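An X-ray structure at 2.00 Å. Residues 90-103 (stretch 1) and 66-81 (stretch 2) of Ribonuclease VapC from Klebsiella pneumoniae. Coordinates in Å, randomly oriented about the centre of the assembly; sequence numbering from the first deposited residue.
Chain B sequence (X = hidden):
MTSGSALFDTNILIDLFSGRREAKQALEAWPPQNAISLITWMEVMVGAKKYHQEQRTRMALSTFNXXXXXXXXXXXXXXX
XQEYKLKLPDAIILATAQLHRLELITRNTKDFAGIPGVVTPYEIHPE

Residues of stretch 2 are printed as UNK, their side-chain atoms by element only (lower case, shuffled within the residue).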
# COMPACT_ATOMS: atom_id res chain seq x y z
N ASP B 90 2.52 -8.21 6.55
CA ASP B 90 1.90 -9.52 6.68
C ASP B 90 0.38 -9.37 6.76
O ASP B 90 -0.36 -10.10 6.12
CB ASP B 90 2.41 -10.26 7.92
CG ASP B 90 3.71 -11.01 7.68
OD1 ASP B 90 4.03 -11.29 6.50
OD2 ASP B 90 4.41 -11.32 8.66
N ALA B 91 -0.06 -8.39 7.55
CA ALA B 91 -1.48 -8.14 7.76
C ALA B 91 -2.16 -7.68 6.47
O ALA B 91 -3.30 -8.05 6.20
CB ALA B 91 -1.67 -7.10 8.86
N ILE B 92 -1.45 -6.87 5.69
CA ILE B 92 -2.00 -6.33 4.45
C ILE B 92 -2.19 -7.43 3.40
O ILE B 92 -3.20 -7.46 2.70
CB ILE B 92 -1.10 -5.21 3.89
CG1 ILE B 92 -1.09 -4.01 4.84
CG2 ILE B 92 -1.59 -4.77 2.52
CD1 ILE B 92 -0.07 -2.96 4.50
N ILE B 93 -1.22 -8.33 3.31
CA ILE B 93 -1.29 -9.43 2.36
C ILE B 93 -2.39 -10.42 2.78
O ILE B 93 -3.10 -10.96 1.93
CB ILE B 93 0.07 -10.16 2.25
CG1 ILE B 93 1.04 -9.30 1.45
CG2 ILE B 93 -0.08 -11.51 1.58
CD1 ILE B 93 2.45 -9.82 1.42
N LEU B 94 -2.55 -10.62 4.08
CA LEU B 94 -3.62 -11.47 4.59
C LEU B 94 -4.98 -10.81 4.41
O LEU B 94 -5.97 -11.48 4.11
CB LEU B 94 -3.38 -11.81 6.07
CG LEU B 94 -4.40 -12.75 6.72
CD1 LEU B 94 -4.53 -14.05 5.94
CD2 LEU B 94 -4.02 -13.04 8.17
N ALA B 95 -5.03 -9.50 4.60
CA ALA B 95 -6.27 -8.73 4.41
C ALA B 95 -6.71 -8.77 2.95
O ALA B 95 -7.90 -8.86 2.66
CB ALA B 95 -6.08 -7.30 4.86
N THR B 96 -5.74 -8.70 2.05
CA THR B 96 -6.00 -8.75 0.62
C THR B 96 -6.61 -10.10 0.24
O THR B 96 -7.55 -10.16 -0.56
CB THR B 96 -4.71 -8.50 -0.18
OG1 THR B 96 -4.24 -7.18 0.07
CG2 THR B 96 -4.96 -8.66 -1.67
N ALA B 97 -6.08 -11.17 0.81
CA ALA B 97 -6.57 -12.52 0.53
C ALA B 97 -8.00 -12.70 1.03
O ALA B 97 -8.85 -13.21 0.30
CB ALA B 97 -5.66 -13.56 1.17
N GLN B 98 -8.26 -12.28 2.26
CA GLN B 98 -9.58 -12.41 2.87
C GLN B 98 -10.66 -11.69 2.08
O GLN B 98 -11.70 -12.27 1.76
CB GLN B 98 -9.57 -11.88 4.30
CG GLN B 98 -8.74 -12.69 5.27
CD GLN B 98 -9.05 -12.35 6.71
OE1 GLN B 98 -9.70 -11.35 6.99
NE2 GLN B 98 -8.58 -13.19 7.63
N LEU B 99 -10.41 -10.42 1.76
CA LEU B 99 -11.39 -9.59 1.08
C LEU B 99 -11.79 -10.19 -0.26
O LEU B 99 -12.96 -10.14 -0.65
CB LEU B 99 -10.83 -8.18 0.88
CG LEU B 99 -10.71 -7.28 2.12
CD1 LEU B 99 -10.85 -5.82 1.73
CD2 LEU B 99 -11.73 -7.66 3.18
N HIS B 100 -10.82 -10.75 -0.97
CA HIS B 100 -11.06 -11.33 -2.29
C HIS B 100 -11.32 -12.83 -2.25
O HIS B 100 -11.43 -13.47 -3.29
CB HIS B 100 -9.89 -11.02 -3.22
CG HIS B 100 -9.82 -9.58 -3.63
ND1 HIS B 100 -9.23 -8.61 -2.85
CD2 HIS B 100 -10.29 -8.94 -4.73
CE1 HIS B 100 -9.33 -7.44 -3.45
NE2 HIS B 100 -9.96 -7.61 -4.59
N ARG B 101 -11.41 -13.38 -1.04
CA ARG B 101 -11.67 -14.81 -0.83
C ARG B 101 -10.63 -15.68 -1.51
O ARG B 101 -10.98 -16.61 -2.24
CB ARG B 101 -13.07 -15.19 -1.32
CG ARG B 101 -14.14 -14.16 -1.07
CD ARG B 101 -15.21 -14.26 -2.14
NE ARG B 101 -14.67 -13.90 -3.45
CZ ARG B 101 -15.13 -14.37 -4.60
NH1 ARG B 101 -16.15 -15.21 -4.62
NH2 ARG B 101 -14.57 -13.99 -5.74
N LEU B 102 -9.36 -15.37 -1.28
CA LEU B 102 -8.28 -16.17 -1.84
C LEU B 102 -7.54 -16.92 -0.76
O LEU B 102 -7.43 -16.46 0.37
CB LEU B 102 -7.30 -15.28 -2.62
CG LEU B 102 -7.91 -14.21 -3.52
CD1 LEU B 102 -6.81 -13.40 -4.18
CD2 LEU B 102 -8.80 -14.84 -4.57
N GLU B 103 -7.03 -18.10 -1.10
CA GLU B 103 -6.16 -18.83 -0.19
C GLU B 103 -4.81 -18.14 -0.16
O GLU B 103 -4.26 -17.80 -1.20
CB GLU B 103 -6.01 -20.29 -0.63
CG GLU B 103 -5.26 -21.16 0.37
CD GLU B 103 -6.15 -21.60 1.52
OE1 GLU B 103 -7.38 -21.65 1.34
OE2 GLU B 103 -5.61 -21.88 2.61
N UNK B 66 -2.99 -8.33 -9.84
CA UNK B 66 -2.21 -7.53 -8.91
C UNK B 66 -3.13 -6.58 -8.17
O UNK B 66 -3.69 -5.66 -8.75
c UNK B 66 -0.30 -5.93 -8.63
c UNK B 66 0.89 -7.04 -11.21
c UNK B 66 -0.17 -7.72 -10.37
c UNK B 66 -1.10 -6.75 -9.63
N UNK B 67 -3.30 -6.84 -6.88
CA UNK B 67 -4.30 -6.14 -6.09
C UNK B 67 -3.71 -4.98 -5.30
O UNK B 67 -2.85 -5.16 -4.44
c UNK B 67 -6.18 -6.44 -4.45
c UNK B 67 -5.45 -8.37 -5.89
c UNK B 67 -5.00 -7.12 -5.13
c UNK B 67 -6.21 -9.37 -5.06
N UNK B 68 -4.19 -3.78 -5.60
CA UNK B 68 -3.75 -2.57 -4.92
C UNK B 68 -4.24 -2.51 -3.48
O UNK B 68 -5.21 -3.18 -3.12
c UNK B 68 -4.23 -1.32 -5.67
n UNK B 68 -4.68 -0.78 -7.98
c UNK B 68 -3.82 -1.32 -7.13
o UNK B 68 -2.74 -1.79 -7.49
N UNK B 69 -3.57 -1.72 -2.66
CA UNK B 69 -4.02 -1.49 -1.29
C UNK B 69 -4.92 -0.26 -1.26
O UNK B 69 -4.47 0.86 -1.52
c UNK B 69 -3.34 -1.19 1.12
c UNK B 69 -1.84 -2.44 -0.46
c UNK B 69 -2.84 -1.29 -0.32
c UNK B 69 -0.43 -1.99 -0.76
N UNK B 70 -6.18 -0.49 -0.94
CA UNK B 70 -7.16 0.58 -0.84
C UNK B 70 -7.67 0.70 0.60
O UNK B 70 -7.17 0.01 1.49
c UNK B 70 -8.32 0.35 -1.80
o UNK B 70 -8.99 -0.86 -1.49
N UNK B 71 -8.65 1.57 0.81
CA UNK B 71 -9.08 1.94 2.15
C UNK B 71 -9.54 0.76 3.03
O UNK B 71 -9.21 0.71 4.21
n UNK B 71 -9.32 3.61 5.41
c UNK B 71 -10.68 3.48 3.41
c UNK B 71 -9.58 4.14 4.21
c UNK B 71 -10.21 2.97 2.06
o UNK B 71 -8.96 5.10 3.77
N UNK B 72 -10.31 -0.17 2.47
CA UNK B 72 -10.83 -1.25 3.30
C UNK B 72 -10.00 -2.53 3.28
O UNK B 72 -10.34 -3.50 3.96
c UNK B 72 -13.27 -0.74 3.75
o UNK B 72 -12.95 0.42 4.09
c UNK B 72 -12.28 -1.55 2.92
o UNK B 72 -14.36 -1.27 4.07
N UNK B 73 -8.92 -2.55 2.50
CA UNK B 73 -7.88 -3.54 2.74
C UNK B 73 -7.09 -3.03 3.94
O UNK B 73 -6.74 -3.79 4.84
c UNK B 73 -6.95 -3.73 1.52
c UNK B 73 -5.61 -4.31 1.96
c UNK B 73 -6.93 -4.65 -0.85
c UNK B 73 -7.60 -4.67 0.50
N UNK B 74 -6.86 -1.72 3.94
CA UNK B 74 -6.22 -1.05 5.06
C UNK B 74 -7.04 -1.22 6.33
O UNK B 74 -6.49 -1.40 7.41
c UNK B 74 -6.03 0.43 4.75
N UNK B 75 -8.36 -1.17 6.18
CA UNK B 75 -9.27 -1.34 7.31
C UNK B 75 -9.11 -2.71 7.95
O UNK B 75 -8.96 -2.83 9.17
o UNK B 75 -10.85 1.07 9.46
c UNK B 75 -11.28 0.83 8.31
o UNK B 75 -11.42 1.71 7.44
c UNK B 75 -10.72 -1.14 6.87
c UNK B 75 -11.62 -0.59 7.95
N UNK B 76 -9.14 -3.74 7.12
CA UNK B 76 -8.97 -5.11 7.58
C UNK B 76 -7.56 -5.34 8.10
O UNK B 76 -7.36 -6.08 9.06
c UNK B 76 -9.28 -6.10 6.45
n UNK B 76 -11.43 -7.88 7.50
c UNK B 76 -12.06 -8.77 6.75
c UNK B 76 -10.03 -7.99 7.91
n UNK B 76 -11.42 -9.85 6.32
n UNK B 76 -13.33 -8.58 6.42
c UNK B 76 -9.08 -7.56 6.81
N UNK B 77 -6.59 -4.68 7.47
CA UNK B 77 -5.18 -4.86 7.82
C UNK B 77 -4.89 -4.45 9.25
O UNK B 77 -4.16 -5.14 9.96
o UNK B 77 -4.46 -4.52 5.53
c UNK B 77 -4.30 -4.05 6.86
N UNK B 78 -5.46 -3.32 9.68
CA UNK B 78 -5.27 -2.83 11.04
C UNK B 78 -5.86 -3.81 12.05
O UNK B 78 -5.27 -4.08 13.10
c UNK B 78 -5.92 -1.44 11.23
c UNK B 78 -5.23 -0.41 10.35
c UNK B 78 -5.86 -1.01 12.69
N UNK B 79 -7.03 -4.35 11.72
CA UNK B 79 -7.71 -5.30 12.58
C UNK B 79 -6.96 -6.63 12.68
O UNK B 79 -6.82 -7.19 13.76
c UNK B 79 -9.13 -5.53 12.09
N UNK B 80 -6.48 -7.12 11.54
CA UNK B 80 -5.77 -8.40 11.50
C UNK B 80 -4.47 -8.34 12.26
O UNK B 80 -4.00 -9.35 12.79
c UNK B 80 -6.22 -9.67 7.85
c UNK B 80 -5.49 -8.82 10.06
c UNK B 80 -7.17 -10.65 9.93
c UNK B 80 -6.66 -9.39 9.26
N UNK B 81 -3.88 -7.15 12.30
CA UNK B 81 -2.58 -6.97 12.92
C UNK B 81 -2.65 -7.17 14.42
O UNK B 81 -1.71 -7.68 15.03
c UNK B 81 0.73 -3.46 15.00
c UNK B 81 -2.03 -5.58 12.59
n UNK B 81 1.72 -3.09 15.81
c UNK B 81 -0.61 -5.40 13.07
c UNK B 81 -0.01 -4.06 12.71
n UNK B 81 -0.49 -3.60 15.49
n UNK B 81 0.98 -3.64 13.71
O HOH W 1 -2.69 -5.61 -1.58

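Position 66 has four side-chain carbons, forked at the first, with one arm two carbons long, out of reach of the helix 90-99: Ile66, its beta-branched chain suiting a strand. Position 67 has the same fork, but it points toward stretch 1, where the end of the long arm touches Thr96 and covers the His100 ring. This is Ile67. Ile67 CD1 lies 3.7 Å from Thr96 CG2 and makes a CH-pi contact 3.8 Å from the ring centroid of His100; the terminal methyl rests on the ring face, where a C-H can meet the pi cloud.

Position 68 has two carbons, the second bearing one oxygen and one nitrogen, and points away into solvent, where an amide is at ease: Asn68. Position 69 repeats the forked four-carbon pattern, buried against Ile92: Ile69, with CG1 3.8 Å from Ile92 CG2. Position 70, one carbon and one oxygen, is Ser70, at the N-cap position although its side chain makes no capping bond.

Position 71 has three carbons ending in oxygen and nitrogen: Gln71, a polar chain on a partly exposed face. Position 72 has two carbons and two oxygens, the exposed Asp72; its backbone O lies 3.3 Å from Leu99 CD1. Position 73, four carbons forked at the first, fits a hole formed by Ile92, Ala95, Thr96 and Leu99: Ile73, its CG1 3.7 Å from Leu99 CD1. Position 74, a single buried carbon pointing away, is Ala74, apolar and helix-favouring. Position 75, three carbons and two oxygens, is Glu75, which accepts a weak hydrogen bond from Gln71, one turn earlier.

At position 76, three carbons and a nitrogen lead to a carbon bearing two more nitrogens; this guanidinium reaches the Gln98 amide, with Leu99 over one face. In Arg76, NH1 donates a very short hydrogen bond to Gln98 OE1, 2.4 Å. Position 77, one carbon and one oxygen, packs against Ile92 and Ala95: Ser77. Ser77 CA lies 4.9 Å from Ile92 CA, and Ser77 OG lies 3.2 Å from Ile92 CA and 3.3 Å from Ala95 CB; OG bonds back to Ile73 O, satisfying the buried hydroxyl.

Position 78, three carbons branched at the first, is Val78, apolar and buried facing away; position 79, one carbon, is Ala79, helix-favouring; neither touches stretch 1. Position 80, four carbons forked at the second, is a knob among Ala91, Leu94, Ala95 and Gln98: Leu80. Position 81, again a guanidinium chain, meets Ala91 before its end leads away: Arg81, with CB 4.0 Å from Ala91 CB.

The helices cross at 121°, approaching to 8.0 Å. Small Ala91, Ala95 and Ser77 line the crossing, Ile73 and Leu80 fill holes in stretch 1, and Ala95 is itself a knob. A water joins Ile67 O to Thr96 OG1.

Stretch 2 66-81: IINISQDIAERSVALR
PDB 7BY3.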